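Local coordinates for protein pyocin S5 (Pseudomonas aeruginosa PAO1, PDB 6THK) that kills susceptible bacteria as an imported bacteriocin, probably by forming pores that depolarise the cytoplasmic membrane, at residues T245-Q259 against L285-L299. The protein carries 1 engineered substitution. Numbering follows the deposited sequence.
Sequences TRLVTQAIADKKQLQ and LVDEIASLQARLVKL. With ZN (zinc ion), chain G.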
# COMPACT_ATOMS: atom_id res chain seq x y z
N THR A 245 5.40 -5.70 2.59
CA THR A 245 6.53 -4.77 2.54
C THR A 245 7.21 -4.87 1.17
O THR A 245 7.60 -3.83 0.61
CB THR A 245 7.45 -5.00 3.74
OG1 THR A 245 6.71 -4.77 4.94
CG2 THR A 245 8.66 -4.09 3.73
N ARG A 246 7.29 -6.09 0.60
CA ARG A 246 7.89 -6.31 -0.71
C ARG A 246 7.09 -5.67 -1.83
O ARG A 246 7.68 -5.06 -2.72
CB ARG A 246 8.14 -7.80 -0.96
CG ARG A 246 9.52 -8.23 -0.50
CD ARG A 246 9.79 -9.72 -0.68
NE ARG A 246 10.21 -10.34 0.58
CZ ARG A 246 11.46 -10.35 1.04
NH1 ARG A 246 12.44 -9.78 0.35
NH2 ARG A 246 11.75 -10.93 2.20
N LEU A 247 5.75 -5.76 -1.77
CA LEU A 247 4.86 -5.16 -2.76
C LEU A 247 4.98 -3.64 -2.77
O LEU A 247 5.15 -3.06 -3.83
CB LEU A 247 3.40 -5.58 -2.52
CG LEU A 247 3.01 -7.01 -2.91
CD1 LEU A 247 1.56 -7.25 -2.61
CD2 LEU A 247 3.25 -7.27 -4.39
N VAL A 248 4.89 -3.01 -1.59
CA VAL A 248 4.98 -1.57 -1.41
C VAL A 248 6.35 -1.05 -1.87
O VAL A 248 6.39 -0.10 -2.65
CB VAL A 248 4.64 -1.17 0.05
CG1 VAL A 248 4.79 0.33 0.28
CG2 VAL A 248 3.23 -1.63 0.41
N THR A 249 7.46 -1.70 -1.45
CA THR A 249 8.82 -1.33 -1.85
C THR A 249 8.99 -1.36 -3.37
O THR A 249 9.50 -0.39 -3.94
CB THR A 249 9.86 -2.16 -1.10
OG1 THR A 249 9.61 -2.01 0.30
CG2 THR A 249 11.28 -1.74 -1.39
N GLN A 250 8.55 -2.45 -4.03
CA GLN A 250 8.63 -2.60 -5.48
C GLN A 250 7.74 -1.57 -6.21
O GLN A 250 8.18 -0.99 -7.20
CB GLN A 250 8.34 -4.04 -5.92
CG GLN A 250 8.69 -4.33 -7.39
CD GLN A 250 10.18 -4.27 -7.68
OE1 GLN A 250 10.69 -3.31 -8.27
NE2 GLN A 250 10.91 -5.30 -7.29
N ALA A 251 6.52 -1.32 -5.69
CA ALA A 251 5.60 -0.32 -6.24
C ALA A 251 6.23 1.07 -6.18
O ALA A 251 6.05 1.85 -7.12
CB ALA A 251 4.29 -0.33 -5.48
N ILE A 252 6.97 1.40 -5.09
CA ILE A 252 7.69 2.68 -4.96
C ILE A 252 8.79 2.72 -6.04
O ILE A 252 8.86 3.70 -6.77
CB ILE A 252 8.22 2.97 -3.52
CG1 ILE A 252 7.06 3.00 -2.50
CG2 ILE A 252 8.98 4.32 -3.49
CD1 ILE A 252 7.45 2.95 -1.03
N ALA A 253 9.61 1.64 -6.16
CA ALA A 253 10.71 1.47 -7.12
C ALA A 253 10.27 1.61 -8.59
O ALA A 253 10.99 2.22 -9.39
CB ALA A 253 11.38 0.12 -6.91
N ASP A 254 9.11 1.04 -8.93
CA ASP A 254 8.55 1.11 -10.26
C ASP A 254 7.97 2.49 -10.55
O ASP A 254 8.21 3.03 -11.63
CB ASP A 254 7.49 -0.00 -10.45
CG ASP A 254 8.06 -1.41 -10.43
OD1 ASP A 254 9.24 -1.58 -10.02
OD2 ASP A 254 7.34 -2.35 -10.84
N LYS A 255 7.26 3.09 -9.59
CA LYS A 255 6.68 4.43 -9.75
C LYS A 255 7.71 5.55 -9.91
O LYS A 255 7.42 6.55 -10.56
CB LYS A 255 5.69 4.74 -8.63
CG LYS A 255 4.35 4.10 -8.88
CD LYS A 255 3.37 4.35 -7.78
CE LYS A 255 2.28 3.30 -7.80
NZ LYS A 255 1.69 3.16 -9.16
N LYS A 256 8.90 5.38 -9.30
CA LYS A 256 10.03 6.30 -9.39
C LYS A 256 10.67 6.19 -10.79
O LYS A 256 11.15 7.19 -11.32
CB LYS A 256 11.07 6.00 -8.30
CG LYS A 256 10.67 6.52 -6.92
CD LYS A 256 11.81 6.36 -5.93
CE LYS A 256 11.93 7.55 -5.00
NZ LYS A 256 11.22 7.33 -3.71
N GLN A 257 10.67 4.97 -11.38
CA GLN A 257 11.20 4.71 -12.73
C GLN A 257 10.25 5.27 -13.78
O GLN A 257 10.71 5.72 -14.83
CB GLN A 257 11.43 3.21 -12.97
CG GLN A 257 12.75 2.69 -12.40
CD GLN A 257 13.06 1.26 -12.79
OE1 GLN A 257 13.30 0.39 -11.94
NE2 GLN A 257 13.10 0.98 -14.09
N LEU A 258 8.94 5.26 -13.49
CA LEU A 258 7.92 5.83 -14.37
C LEU A 258 8.01 7.35 -14.33
O LEU A 258 7.68 8.01 -15.32
CB LEU A 258 6.51 5.41 -13.93
CG LEU A 258 6.02 4.01 -14.30
CD1 LEU A 258 4.58 3.85 -13.87
CD2 LEU A 258 6.13 3.76 -15.79
N GLN A 259 8.43 7.92 -13.18
CA GLN A 259 8.56 9.36 -13.00
C GLN A 259 9.71 9.92 -13.84
O GLN A 259 9.54 10.98 -14.43
CB GLN A 259 8.71 9.71 -11.52
CG GLN A 259 8.53 11.19 -11.23
CD GLN A 259 7.63 11.46 -10.06
OE1 GLN A 259 7.92 11.07 -8.92
NE2 GLN A 259 6.54 12.21 -10.31
N LEU A 285 1.53 10.56 -9.88
CA LEU A 285 2.59 9.64 -9.48
C LEU A 285 3.18 10.02 -8.11
O LEU A 285 3.39 9.13 -7.28
CB LEU A 285 3.70 9.54 -10.54
CG LEU A 285 3.47 8.64 -11.76
CD1 LEU A 285 4.68 8.63 -12.65
CD2 LEU A 285 3.18 7.21 -11.36
N VAL A 286 3.44 11.32 -7.87
CA VAL A 286 4.00 11.79 -6.59
C VAL A 286 3.02 11.49 -5.46
O VAL A 286 3.44 11.00 -4.41
CB VAL A 286 4.49 13.27 -6.63
CG1 VAL A 286 3.55 14.18 -7.40
CG2 VAL A 286 4.75 13.83 -5.23
N ASP A 287 1.73 11.71 -5.70
CA ASP A 287 0.63 11.45 -4.77
C ASP A 287 0.59 9.97 -4.38
O ASP A 287 0.48 9.65 -3.20
CB ASP A 287 -0.69 11.92 -5.40
CG ASP A 287 -0.84 13.43 -5.55
OD1 ASP A 287 0.15 14.16 -5.32
OD2 ASP A 287 -1.95 13.88 -5.92
N GLU A 288 0.74 9.07 -5.37
CA GLU A 288 0.79 7.62 -5.18
C GLU A 288 1.99 7.20 -4.40
O GLU A 288 1.85 6.39 -3.48
CB GLU A 288 0.79 6.90 -6.52
CG GLU A 288 -0.59 6.87 -7.15
CD GLU A 288 -0.74 6.08 -8.43
OE1 GLU A 288 0.28 5.53 -8.91
OE2 GLU A 288 -1.86 6.02 -8.96
N ILE A 289 3.18 7.72 -4.75
CA ILE A 289 4.44 7.40 -4.06
C ILE A 289 4.36 7.78 -2.59
O ILE A 289 4.78 7.00 -1.74
CB ILE A 289 5.68 8.02 -4.77
CG1 ILE A 289 5.97 7.29 -6.10
CG2 ILE A 289 6.92 7.99 -3.87
CD1 ILE A 289 6.54 8.14 -7.22
N ALA A 290 3.81 8.97 -2.29
CA ALA A 290 3.65 9.46 -0.94
C ALA A 290 2.66 8.57 -0.15
O ALA A 290 2.89 8.32 1.03
CB ALA A 290 3.19 10.91 -0.95
N SER A 291 1.58 8.10 -0.81
CA SER A 291 0.60 7.20 -0.20
C SER A 291 1.28 5.87 0.13
O SER A 291 1.05 5.32 1.20
CB SER A 291 -0.57 6.96 -1.14
OG SER A 291 -1.33 5.85 -0.70
N LEU A 292 2.10 5.36 -0.81
CA LEU A 292 2.86 4.13 -0.63
C LEU A 292 3.89 4.25 0.48
O LEU A 292 4.07 3.32 1.25
CB LEU A 292 3.55 3.74 -1.94
CG LEU A 292 2.70 3.06 -3.00
CD1 LEU A 292 3.43 3.01 -4.30
CD2 LEU A 292 2.34 1.63 -2.60
N GLN A 293 4.57 5.40 0.56
CA GLN A 293 5.59 5.64 1.57
C GLN A 293 4.99 5.69 2.97
O GLN A 293 5.57 5.12 3.90
CB GLN A 293 6.39 6.90 1.24
CG GLN A 293 7.59 6.62 0.35
CD GLN A 293 8.21 7.85 -0.30
OE1 GLN A 293 9.32 7.79 -0.84
NE2 GLN A 293 7.50 8.98 -0.29
N ALA A 294 3.79 6.30 3.10
CA ALA A 294 3.02 6.39 4.36
C ALA A 294 2.66 4.99 4.84
O ALA A 294 2.73 4.73 6.04
CB ALA A 294 1.76 7.22 4.16
N ARG A 295 2.27 4.09 3.89
CA ARG A 295 1.92 2.68 4.09
C ARG A 295 3.14 1.90 4.58
O ARG A 295 3.03 1.13 5.53
CB ARG A 295 1.44 2.10 2.76
CG ARG A 295 0.80 0.71 2.82
CD ARG A 295 0.15 0.38 1.49
NE ARG A 295 -0.62 1.51 0.95
CZ ARG A 295 -1.94 1.54 0.87
NH1 ARG A 295 -2.67 0.50 1.26
NH2 ARG A 295 -2.55 2.62 0.38
N LEU A 296 4.31 2.13 3.93
CA LEU A 296 5.59 1.49 4.26
C LEU A 296 6.02 1.79 5.70
O LEU A 296 6.46 0.87 6.39
CB LEU A 296 6.67 1.89 3.25
CG LEU A 296 8.03 1.17 3.31
CD1 LEU A 296 7.87 -0.34 3.30
CD2 LEU A 296 8.92 1.60 2.18
N VAL A 297 5.84 3.04 6.16
CA VAL A 297 6.17 3.47 7.53
C VAL A 297 5.36 2.63 8.55
O VAL A 297 5.94 2.12 9.52
CB VAL A 297 5.97 5.00 7.73
CG1 VAL A 297 5.93 5.39 9.20
CG2 VAL A 297 7.05 5.80 6.99
N LYS A 298 4.03 2.50 8.31
CA LYS A 298 3.13 1.72 9.16
C LYS A 298 3.56 0.25 9.17
O LYS A 298 3.56 -0.37 10.22
CB LYS A 298 1.65 1.82 8.71
CG LYS A 298 1.13 3.22 8.36
CD LYS A 298 0.66 4.06 9.56
CE LYS A 298 1.47 5.34 9.74
NZ LYS A 298 1.47 6.22 8.53
N LEU A 299 3.96 -0.30 7.99
CA LEU A 299 4.41 -1.68 7.84
C LEU A 299 5.71 -1.95 8.62
O LEU A 299 5.85 -3.03 9.20
CB LEU A 299 4.61 -2.07 6.37
CG LEU A 299 3.39 -2.28 5.47
CD1 LEU A 299 3.82 -2.85 4.12
CD2 LEU A 299 2.37 -3.22 6.09
ZN ZN G . -2.25 4.42 -10.34
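K255 NZ bonds to E288 OE1 at 2.8 Å, a salt bridge between residues 245-259 and 285-299. The lysine comes in on the syn side of OE1, 34° out of the carboxylate plane. The other oxygen, E288 OE2, binds zinc at 2.1 Å, so each carboxylate oxygen has its own partner. E221, on helix 214-227, also ligates this zinc and makes a second salt bridge to K255 NZ. The lysine thus joins both carboxylates of the metal site. Its chain runs straight from CG and bends only at chi4 (-51°), which turns NZ to OE1. On the way, K255 CB lies 3.6 Å from I289 CG1, and CE passes L292 CD1. The aliphatic part of K255 is therefore a knob among L285, E288, I289 and L292.

The segments 245-259 and 285-299 run antiparallel, at 153°, and their axes come within 9.6 Å. Knobs enter holes from both sides, as in an antiparallel coiled coil. V248 sits among L292, R295, L296 and L299. L292 answers from the other helix, its CD1 3.6 Å from A251 CB. The side chains of I252 and L292 slide past each other in opposite directions, with I252 CG1 against L292 CB. L296 packs on V248, I252 and the two threonines.

Those threonine hydroxyls bond within their own helix. T249 OG1 gives a 2.7 Å bond to T245 O, which T249 N also reaches, from the opposite face of the carbonyl plane. T245 OG1 bonds to L241 O and lies 3.6 Å from L299 CD1, an apolar contact.

The contact is thus mainly apolar between the two antiparallel helices, and its one salt bridge lies beside the zinc site. There the lysine probably offsets the negative charge of two zinc-binding glutamates and ties helix 214-227 to the pair.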